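Local coordinates for putative lipoprotein (PDB 4EXR), which is of unknown function, a putative lipoprotein built from two PepSY (peptidase propeptide and YPEB) domains that probably acts at the cell surface, at residues D47-L53 with R104-L110. Coordinates in Å, arbitrary orientation, origin at the centre of the assembly. Numbering follows the deposited sequence.
Sequences DADIVDL and RKEKLDL. With NA (sodium ion), chain B.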
loop_
_atom_site.group_PDB
_atom_site.type_symbol
_atom_site.label_atom_id
_atom_site.label_comp_id
_atom_site.label_asym_id
_atom_site.label_seq_id
_atom_site.Cartn_x
_atom_site.Cartn_y
_atom_site.Cartn_z
ATOM N N ASP A 47 5.053 1.701 -18.704
ATOM C CA ASP A 47 4.618 0.468 -19.370
ATOM C C ASP A 47 3.294 -0.077 -18.825
ATOM O O ASP A 47 2.805 -1.121 -19.267
ATOM C CB ASP A 47 5.709 -0.607 -19.280
ATOM C CG ASP A 47 5.470 -1.764 -20.240
ATOM O OD1 ASP A 47 4.932 -1.520 -21.346
ATOM O OD2 ASP A 47 5.806 -2.914 -19.882
ATOM N N ALA A 48 2.702 0.635 -17.872
ATOM C CA ALA A 48 1.485 0.145 -17.230
ATOM C C ALA A 48 0.225 0.566 -17.995
ATOM O O ALA A 48 0.191 1.633 -18.611
ATOM C CB ALA A 48 1.411 0.657 -15.784
ATOM N N ASP A 49 -0.810 -0.268 -17.933
ATOM C CA ASP A 49 -2.128 0.081 -18.454
ATOM C C ASP A 49 -3.049 0.435 -17.303
ATOM O O ASP A 49 -3.107 -0.288 -16.319
ATOM C CB ASP A 49 -2.750 -1.094 -19.199
ATOM C CG ASP A 49 -1.970 -1.473 -20.437
ATOM O OD1 ASP A 49 -1.545 -0.561 -21.180
ATOM O OD2 ASP A 49 -1.771 -2.686 -20.650
ATOM N N ILE A 50 -3.795 1.525 -17.433
ATOM C CA ILE A 50 -4.726 1.911 -16.377
ATOM C C ILE A 50 -5.951 1.014 -16.395
ATOM O O ILE A 50 -6.566 0.804 -17.446
ATOM C CB ILE A 50 -5.160 3.388 -16.527
ATOM C CG1 ILE A 50 -3.951 4.298 -16.277
ATOM C CG2 ILE A 50 -6.320 3.706 -15.571
ATOM C CD1 ILE A 50 -4.247 5.803 -16.463
ATOM N N VAL A 51 -6.301 0.481 -15.231
ATOM C CA VAL A 51 -7.435 -0.431 -15.131
ATOM C C VAL A 51 -8.588 0.135 -14.288
ATOM O O VAL A 51 -9.703 -0.351 -14.363
ATOM C CB VAL A 51 -7.005 -1.848 -14.596
ATOM C CG1 VAL A 51 -5.998 -2.509 -15.551
ATOM C CG2 VAL A 51 -6.430 -1.754 -13.181
ATOM N N ASP A 52 -8.317 1.165 -13.490
ATOM C CA ASP A 52 -9.359 1.818 -12.691
ATOM C C ASP A 52 -8.957 3.261 -12.441
ATOM O O ASP A 52 -7.769 3.560 -12.266
ATOM C CB ASP A 52 -9.579 1.124 -11.327
ATOM C CG ASP A 52 -10.160 -0.287 -11.452
ATOM O OD1 ASP A 52 -11.346 -0.431 -11.853
ATOM O OD2 ASP A 52 -9.435 -1.254 -11.110
ATOM N N LEU A 53 -9.949 4.149 -12.419
ATOM C CA LEU A 53 -9.722 5.551 -12.089
ATOM C C LEU A 53 -10.951 6.029 -11.343
ATOM O O LEU A 53 -12.076 5.700 -11.715
ATOM C CB LEU A 53 -9.542 6.374 -13.367
ATOM C CG LEU A 53 -9.446 7.895 -13.189
ATOM C CD1 LEU A 53 -8.217 8.274 -12.409
ATOM C CD2 LEU A 53 -9.441 8.587 -14.537
ATOM N N ARG A 104 -3.618 -7.093 -17.693
ATOM C CA ARG A 104 -3.767 -6.005 -18.652
ATOM C C ARG A 104 -5.087 -6.041 -19.413
ATOM O O ARG A 104 -5.467 -5.046 -20.034
ATOM C CB ARG A 104 -2.633 -6.036 -19.670
ATOM C CG ARG A 104 -1.258 -5.791 -19.114
ATOM C CD ARG A 104 -0.341 -5.636 -20.295
ATOM N NE ARG A 104 1.066 -5.481 -19.953
ATOM C CZ ARG A 104 1.665 -4.307 -19.820
ATOM N NH1 ARG A 104 0.967 -3.183 -19.964
ATOM N NH2 ARG A 104 2.952 -4.260 -19.540
ATOM N N LYS A 105 -5.770 -7.186 -19.411
ATOM C CA LYS A 105 -7.030 -7.293 -20.146
ATOM C C LYS A 105 -8.136 -6.391 -19.586
ATOM O O LYS A 105 -9.126 -6.112 -20.265
ATOM C CB LYS A 105 -7.494 -8.750 -20.235
ATOM C CG LYS A 105 -6.499 -9.636 -21.012
ATOM C CD LYS A 105 -6.930 -11.098 -21.032
ATOM C CE LYS A 105 -7.981 -11.366 -22.106
ATOM N NZ LYS A 105 -7.416 -11.324 -23.488
ATOM N N GLU A 106 -7.946 -5.919 -18.358
ATOM C CA GLU A 106 -8.914 -5.042 -17.708
ATOM C C GLU A 106 -8.709 -3.570 -18.068
ATOM O O GLU A 106 -9.393 -2.688 -17.537
ATOM C CB GLU A 106 -8.817 -5.218 -16.195
ATOM C CG GLU A 106 -9.100 -6.631 -15.730
ATOM C CD GLU A 106 -10.436 -6.746 -15.018
ATOM O OE1 GLU A 106 -11.432 -6.155 -15.501
ATOM O OE2 GLU A 106 -10.487 -7.415 -13.964
ATOM N N LYS A 107 -7.772 -3.293 -18.963
ATOM C CA LYS A 107 -7.412 -1.903 -19.215
ATOM C C LYS A 107 -8.570 -1.099 -19.786
ATOM O O LYS A 107 -9.339 -1.581 -20.623
ATOM C CB LYS A 107 -6.177 -1.780 -20.107
ATOM C CG LYS A 107 -6.334 -2.339 -21.503
ATOM C CD LYS A 107 -5.100 -1.983 -22.315
ATOM C CE LYS A 107 -5.023 -2.763 -23.598
ATOM N NZ LYS A 107 -5.004 -4.230 -23.333
ATOM N N LEU A 108 -8.688 0.132 -19.297
ATOM C CA LEU A 108 -9.730 1.047 -19.717
ATOM C C LEU A 108 -9.457 1.597 -21.106
ATOM O O LEU A 108 -8.307 1.801 -21.488
ATOM C CB LEU A 108 -9.803 2.217 -18.720
ATOM C CG LEU A 108 -10.032 1.839 -17.260
ATOM C CD1 LEU A 108 -10.198 3.120 -16.370
ATOM C CD2 LEU A 108 -11.242 0.919 -17.156
ATOM N N ASP A 109 -10.515 1.846 -21.867
ATOM C CA ASP A 109 -10.367 2.587 -23.115
ATOM C C ASP A 109 -10.623 4.070 -22.812
ATOM O O ASP A 109 -11.770 4.492 -22.640
ATOM C CB ASP A 109 -11.334 2.062 -24.174
ATOM C CG ASP A 109 -11.240 2.827 -25.478
ATOM O OD1 ASP A 109 -10.363 3.719 -25.607
ATOM O OD2 ASP A 109 -12.042 2.514 -26.390
ATOM N N LEU A 110 -9.547 4.850 -22.737
ATOM C CA LEU A 110 -9.652 6.242 -22.265
ATOM C C LEU A 110 -9.538 7.258 -23.385
ATOM O O LEU A 110 -9.493 8.457 -23.133
ATOM C CB LEU A 110 -8.583 6.531 -21.210
ATOM C CG LEU A 110 -8.697 5.708 -19.931
ATOM C CD1 LEU A 110 -7.511 5.962 -19.016
ATOM C CD2 LEU A 110 -10.012 5.993 -19.216
HETATM NA NA NA B . -11.455 -1.814 -13.752
HETATM O O HOH W 1 -5.684 2.123 -20.243
HETATM O O HOH W 2 -10.106 -3.373 -12.590
HETATM O O HOH W 3 -11.429 -2.702 -15.923
#
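Where a linker such as 104-110 crosses a β-strand, aliphatic side chains can make the first hold: L108 and L110 close on I50, with L108 CD1 4.0 Å from I50 CG2 and L110 CD1 4.1 Å from I50 CD1, while L53 flanks L108. A single backbone bond, L108 N to I50 O (2.9 Å, nearly linear), joins strand and linker; water 1 bridges I50 O and L108 O. Further out, the classic bulge at V51 and D52, both facing E67, accompanies a sodium site: V51 O and D52 OD1 each bind the ion at 2.4 Å, D137 contributes too, and water 3, a further ligand, donates to E106 O, so the linker reaches the metal through solvent. At the polar edge R104 NH1 donates to D47 O (2.8 Å) and D49 OD2 (2.9 Å), the latter a salt bridge; R104 NH2 adds a weaker salt bridge to D47 OD2 (3.2 Å), and NE pairs with D71. Within the antiparallel sheet, strand 49-58 runs between 61-69 and 130-139, one from each PepSY repeat; helix 34-44 packs on I50 and L53, and L108 and L110 touch L136 of strand 130-139, so the linker spans the junction of the repeats.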